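Local coordinates for protein RsfP (Uncultured bacterium, PDB 4GLJ) that probably cleaves methylthioadenosine with phosphate, as a methylthioadenosine phosphorylase of the phosphorylase superfamily, and binds the dye rhodamine B, at residues A17-S22 against A80-L85. Numbering follows the deposited sequence.
Sequences AIIGGS and ANIYAL. With RHB (N-[9-(2-carboxyphenyl)-6-(diethylamino)-3H-xanthen-3-ylidene]-N-ethylethanaminium), chain B; PO4 (phosphate ion), chain D.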
ATOM      1  N   ALA A  17      16.708  -4.241  24.888  1.00 32.13           N
ATOM      2  CA  ALA A  17      16.203  -5.414  24.185  1.00 30.75           C
ATOM      3  C   ALA A  17      16.843  -5.567  22.849  1.00 30.00           C
ATOM      4  O   ALA A  17      17.149  -4.591  22.156  1.00 29.74           O
ATOM      5  CB  ALA A  17      14.685  -5.353  24.071  1.00 29.50           C
ATOM      6  N   ILE A  18      17.070  -6.816  22.472  1.00 28.45           N
ATOM      7  CA  ILE A  18      17.550  -7.121  21.158  1.00 28.63           C
ATOM      8  C   ILE A  18      16.409  -7.886  20.449  1.00 29.96           C
ATOM      9  O   ILE A  18      15.895  -8.899  20.986  1.00 28.72           O
ATOM     10  CB  ILE A  18      18.772  -8.028  21.223  1.00 30.25           C
ATOM     11  CG1 ILE A  18      19.878  -7.424  22.139  1.00 32.76           C
ATOM     12  CG2 ILE A  18      19.297  -8.406  19.830  1.00 31.73           C
ATOM     13  CD1 ILE A  18      20.359  -6.052  21.641  1.00 33.34           C
ATOM     14  N   ILE A  19      16.057  -7.429  19.228  1.00 29.30           N
ATOM     15  CA  ILE A  19      15.041  -8.114  18.432  1.00 29.35           C
ATOM     16  C   ILE A  19      15.821  -8.744  17.336  1.00 29.71           C
ATOM     17  O   ILE A  19      16.443  -8.074  16.491  1.00 32.11           O
ATOM     18  CB  ILE A  19      13.918  -7.181  17.863  1.00 28.56           C
ATOM     19  CG1 ILE A  19      13.200  -6.483  18.998  1.00 28.11           C
ATOM     20  CG2 ILE A  19      12.986  -8.039  16.961  1.00 28.54           C
ATOM     21  CD1 ILE A  19      12.097  -5.519  18.555  1.00 26.87           C
ATOM     22  N   GLY A  20      15.873 -10.089  17.373  1.00 30.38           N
ATOM     23  CA  GLY A  20      16.703 -10.823  16.459  1.00 32.08           C
ATOM     24  C   GLY A  20      15.973 -11.285  15.187  1.00 34.89           C
ATOM     25  O   GLY A  20      14.938 -11.997  15.313  1.00 36.01           O
ATOM     26  N   GLY A  21      16.555 -10.962  14.011  1.00 34.22           N
ATOM     27  CA  GLY A  21      16.056 -11.255  12.655  1.00 35.48           C
ATOM     28  C   GLY A  21      16.453 -12.614  12.136  1.00 38.36           C
ATOM     29  O   GLY A  21      16.775 -13.519  12.939  1.00 38.90           O
ATOM     30  N   SER A  22      16.445 -12.747  10.820  1.00 39.89           N
ATOM     31  CA  SER A  22      16.787 -14.012  10.201  1.00 43.14           C
ATOM     32  C   SER A  22      18.207 -14.426  10.620  1.00 45.01           C
ATOM     33  O   SER A  22      19.130 -13.617  10.538  1.00 44.24           O
ATOM     34  CB  SER A  22      16.694 -13.907   8.697  1.00 44.37           C
ATOM     35  OG  SER A  22      15.345 -13.735   8.304  1.00 43.91           O
ATOM     36  N   ALA A  80       2.082  -6.717  19.656  1.00 25.69           N
ATOM     37  CA  ALA A  80       2.454  -7.571  20.832  1.00 26.11           C
ATOM     38  C   ALA A  80       3.897  -7.564  21.220  1.00 25.96           C
ATOM     39  O   ALA A  80       4.204  -7.482  22.403  1.00 30.86           O
ATOM     40  CB  ALA A  80       1.902  -9.007  20.681  1.00 26.28           C
ATOM     41  N   ASN A  81       4.808  -7.652  20.262  1.00 25.47           N
ATOM     42  CA  ASN A  81       6.243  -7.699  20.568  1.00 27.18           C
ATOM     43  C   ASN A  81       6.717  -6.397  21.241  1.00 27.41           C
ATOM     44  O   ASN A  81       7.416  -6.435  22.248  1.00 27.27           O
ATOM     45  CB  ASN A  81       7.043  -7.881  19.272  1.00 27.11           C
ATOM     46  CG  ASN A  81       6.899  -9.293  18.677  1.00 29.00           C
ATOM     47  OD1 ASN A  81       6.407 -10.207  19.382  1.00 28.70           O
ATOM     48  ND2 ASN A  81       7.374  -9.498  17.429  1.00 26.75           N
ATOM     49  N   ILE A  82       6.274  -5.264  20.699  1.00 27.76           N
ATOM     50  CA  ILE A  82       6.754  -3.960  21.200  1.00 27.35           C
ATOM     51  C   ILE A  82       6.036  -3.746  22.493  1.00 28.73           C
ATOM     52  O   ILE A  82       6.652  -3.294  23.441  1.00 27.72           O
ATOM     53  CB  ILE A  82       6.445  -2.836  20.122  1.00 26.79           C
ATOM     54  CG1 ILE A  82       7.381  -2.970  18.905  1.00 25.63           C
ATOM     55  CG2 ILE A  82       6.617  -1.447  20.742  1.00 27.98           C
ATOM     56  CD1 ILE A  82       8.880  -3.004  19.197  1.00 26.92           C
ATOM     57  N   TYR A  83       4.735  -4.104  22.591  1.00 27.34           N
ATOM     58  CA  TYR A  83       4.020  -3.883  23.836  1.00 29.44           C
ATOM     59  C   TYR A  83       4.684  -4.713  24.972  1.00 30.99           C
ATOM     60  O   TYR A  83       4.910  -4.244  26.120  1.00 31.60           O
ATOM     61  CB  TYR A  83       2.551  -4.294  23.732  1.00 30.25           C
ATOM     62  CG  TYR A  83       1.683  -3.781  24.896  1.00 33.54           C
ATOM     63  CD1 TYR A  83       0.998  -2.563  24.801  1.00 35.43           C
ATOM     64  CD2 TYR A  83       1.558  -4.498  26.106  1.00 34.84           C
ATOM     65  CE1 TYR A  83       0.203  -2.088  25.864  1.00 37.60           C
ATOM     66  CE2 TYR A  83       0.772  -4.029  27.174  1.00 38.58           C
ATOM     67  CZ  TYR A  83       0.104  -2.815  27.033  1.00 39.85           C
ATOM     68  OH  TYR A  83      -0.645  -2.306  28.077  1.00 44.88           O
ATOM     69  N   ALA A  84       4.975  -5.972  24.678  1.00 29.91           N
ATOM     70  CA  ALA A  84       5.626  -6.853  25.677  1.00 31.25           C
ATOM     71  C   ALA A  84       6.977  -6.266  26.182  1.00 30.22           C
ATOM     72  O   ALA A  84       7.260  -6.300  27.369  1.00 31.84           O
ATOM     73  CB  ALA A  84       5.809  -8.237  25.064  1.00 30.94           C
ATOM     74  N   LEU A  85       7.764  -5.678  25.288  1.00 31.04           N
ATOM     75  CA  LEU A  85       9.094  -5.178  25.657  1.00 29.54           C
ATOM     76  C   LEU A  85       8.865  -3.921  26.494  1.00 31.71           C
ATOM     77  O   LEU A  85       9.538  -3.720  27.497  1.00 30.55           O
ATOM     78  CB  LEU A  85       9.938  -4.867  24.420  1.00 27.82           C
ATOM     79  CG  LEU A  85      10.374  -6.093  23.605  1.00 27.98           C
ATOM     80  CD1 LEU A  85      11.151  -5.680  22.362  1.00 27.31           C
ATOM     81  CD2 LEU A  85      11.231  -7.063  24.459  1.00 27.89           C
TER
HETATM   82  O2  RHB B 301      15.615 -20.538   3.807  0.50 66.92           O
HETATM   83  C26 RHB B 301      15.825 -20.536   2.579  0.50 60.23           C
HETATM   84  C19 RHB B 301      15.921 -19.252   1.821  0.50 60.24           C
HETATM   85  C14 RHB B 301      15.987 -17.970   2.366  0.50 62.86           C
HETATM   86  C15 RHB B 301      16.093 -16.894   1.495  0.50 59.21           C
HETATM   87  C16 RHB B 301      16.127 -17.047   0.123  0.50 58.08           C
HETATM   88  C17 RHB B 301      16.051 -18.310  -0.410  0.50 61.58           C
HETATM   89  C18 RHB B 301      15.959 -19.395   0.448  0.50 63.53           C
HETATM   90  C9  RHB B 301      15.969 -17.574   3.809  0.50 60.36           C
HETATM   91  C8  RHB B 301      15.559 -16.168   4.105  0.50 60.89           C
HETATM   92  C13 RHB B 301      15.198 -15.280   3.103  0.50 61.68           C
HETATM   93  C12 RHB B 301      14.810 -13.966   3.378  0.50 59.46           C
HETATM   94  C11 RHB B 301      14.747 -13.526   4.681  0.50 53.47           C
HETATM   95  N1  RHB B 301      14.415 -12.188   4.994  0.50 51.53           N
HETATM   96  C35 RHB B 301      15.152 -11.417   3.975  0.50 52.21           C
HETATM   97  C36 RHB B 301      16.535 -12.041   3.882  0.50 50.82           C
HETATM   98  C22 RHB B 301      12.989 -11.764   5.110  0.50 39.14           C
HETATM   99  C23 RHB B 301      12.503 -11.936   6.558  0.50 29.09           C
HETATM  100  C10 RHB B 301      15.142 -14.415   5.670  0.50 58.43           C
HETATM  101  C7  RHB B 301      15.525 -15.723   5.398  0.50 58.41           C
HETATM  102  O1  RHB B 301      15.875 -16.563   6.424  0.50 63.77           O
HETATM  103  C1  RHB B 301      16.275 -17.861   6.246  0.50 60.04           C
HETATM  104  C2  RHB B 301      16.348 -18.428   4.981  0.50 63.94           C
HETATM  105  C6  RHB B 301      16.600 -18.602   7.372  0.50 60.85           C
HETATM  106  C5  RHB B 301      17.002 -19.919   7.264  0.50 61.05           C
HETATM  107  C4  RHB B 301      17.079 -20.504   6.007  0.50 65.30           C
HETATM  108  C3  RHB B 301      16.755 -19.760   4.869  0.50 62.85           C
HETATM  109  N2  RHB B 301      17.338 -20.624   8.435  0.50 62.98           N
HETATM  110  C24 RHB B 301      16.170 -20.839   9.313  0.50 58.40           C
HETATM  111  C25 RHB B 301      16.660 -20.987  10.740  0.50 58.06           C
HETATM  112  C33 RHB B 301      18.010 -21.897   8.101  0.50 63.62           C
HETATM  113  C34 RHB B 301      18.892 -22.302   9.266  0.50 62.31           C
HETATM  114  O3  RHB B 301      16.001 -21.593   1.943  0.50 58.66           O
HETATM  115  P   PO4 D 303      14.620 -10.029   9.358  1.00 29.63           P
HETATM  116  O1  PO4 D 303      14.330 -10.932   8.194  1.00 35.17           O
HETATM  117  O2  PO4 D 303      16.062 -10.344   9.674  1.00 31.83           O
HETATM  118  O3  PO4 D 303      14.389  -8.655   8.848  1.00 32.51           O
HETATM  119  O4  PO4 D 303      13.752 -10.321  10.578  1.00 31.80           O
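Leu85 lodges its forked end between two side chains of strand 17-20: both of its methyls, CD1 and CD2, rest on Ala17 CB at 3.9 Å, and its CD1 also fits against Ile19 CD1, again at 3.9 Å. The small methyl of Ala17 leaves a shallow hollow over the strand, and the isobutyl bump of Leu85 fills it. Ile19, two residues on, is the taller wall of that hollow. Its ethyl arm is extended (chi2 179°), which carries CD1 out to the helix, where it also touches Ile82 CD1 at 4.1 Å; the two isoleucines cross at about a right angle, end methyl on end methyl. Ile19 CD1 thus bridges Ile82 and Leu85, one helical turn apart. No hydrogen bond links the segments, and all four touching residues are buried, with Ile93 of the neighbouring strand 92-101 packing against Ile19, Ile82 and Leu85. The helix runs nearly antiparallel to the strand, their axes 10.9 Å apart at 161°. Ile18 turns the other way, onto Val59, Phe61 and Val94. Beyond the strand the chain becomes a glycine-rich turn, and a phosphate ion lies close against Gly21: Ser22 N donates to phosphate O2 at 2.7 Å and Ser22 OG to phosphate O1 at 3.0 Å. Arg64, His65, Ala98 and Thr199 complete the grip on the anion, and Ser22 also lines the rhodamine B pocket. A helix laid over a strand of the central sheet, whose C-terminal end opens into an anion-binding loop, is characteristic of the alpha/beta fold of the purine nucleoside phosphorylase superfamily.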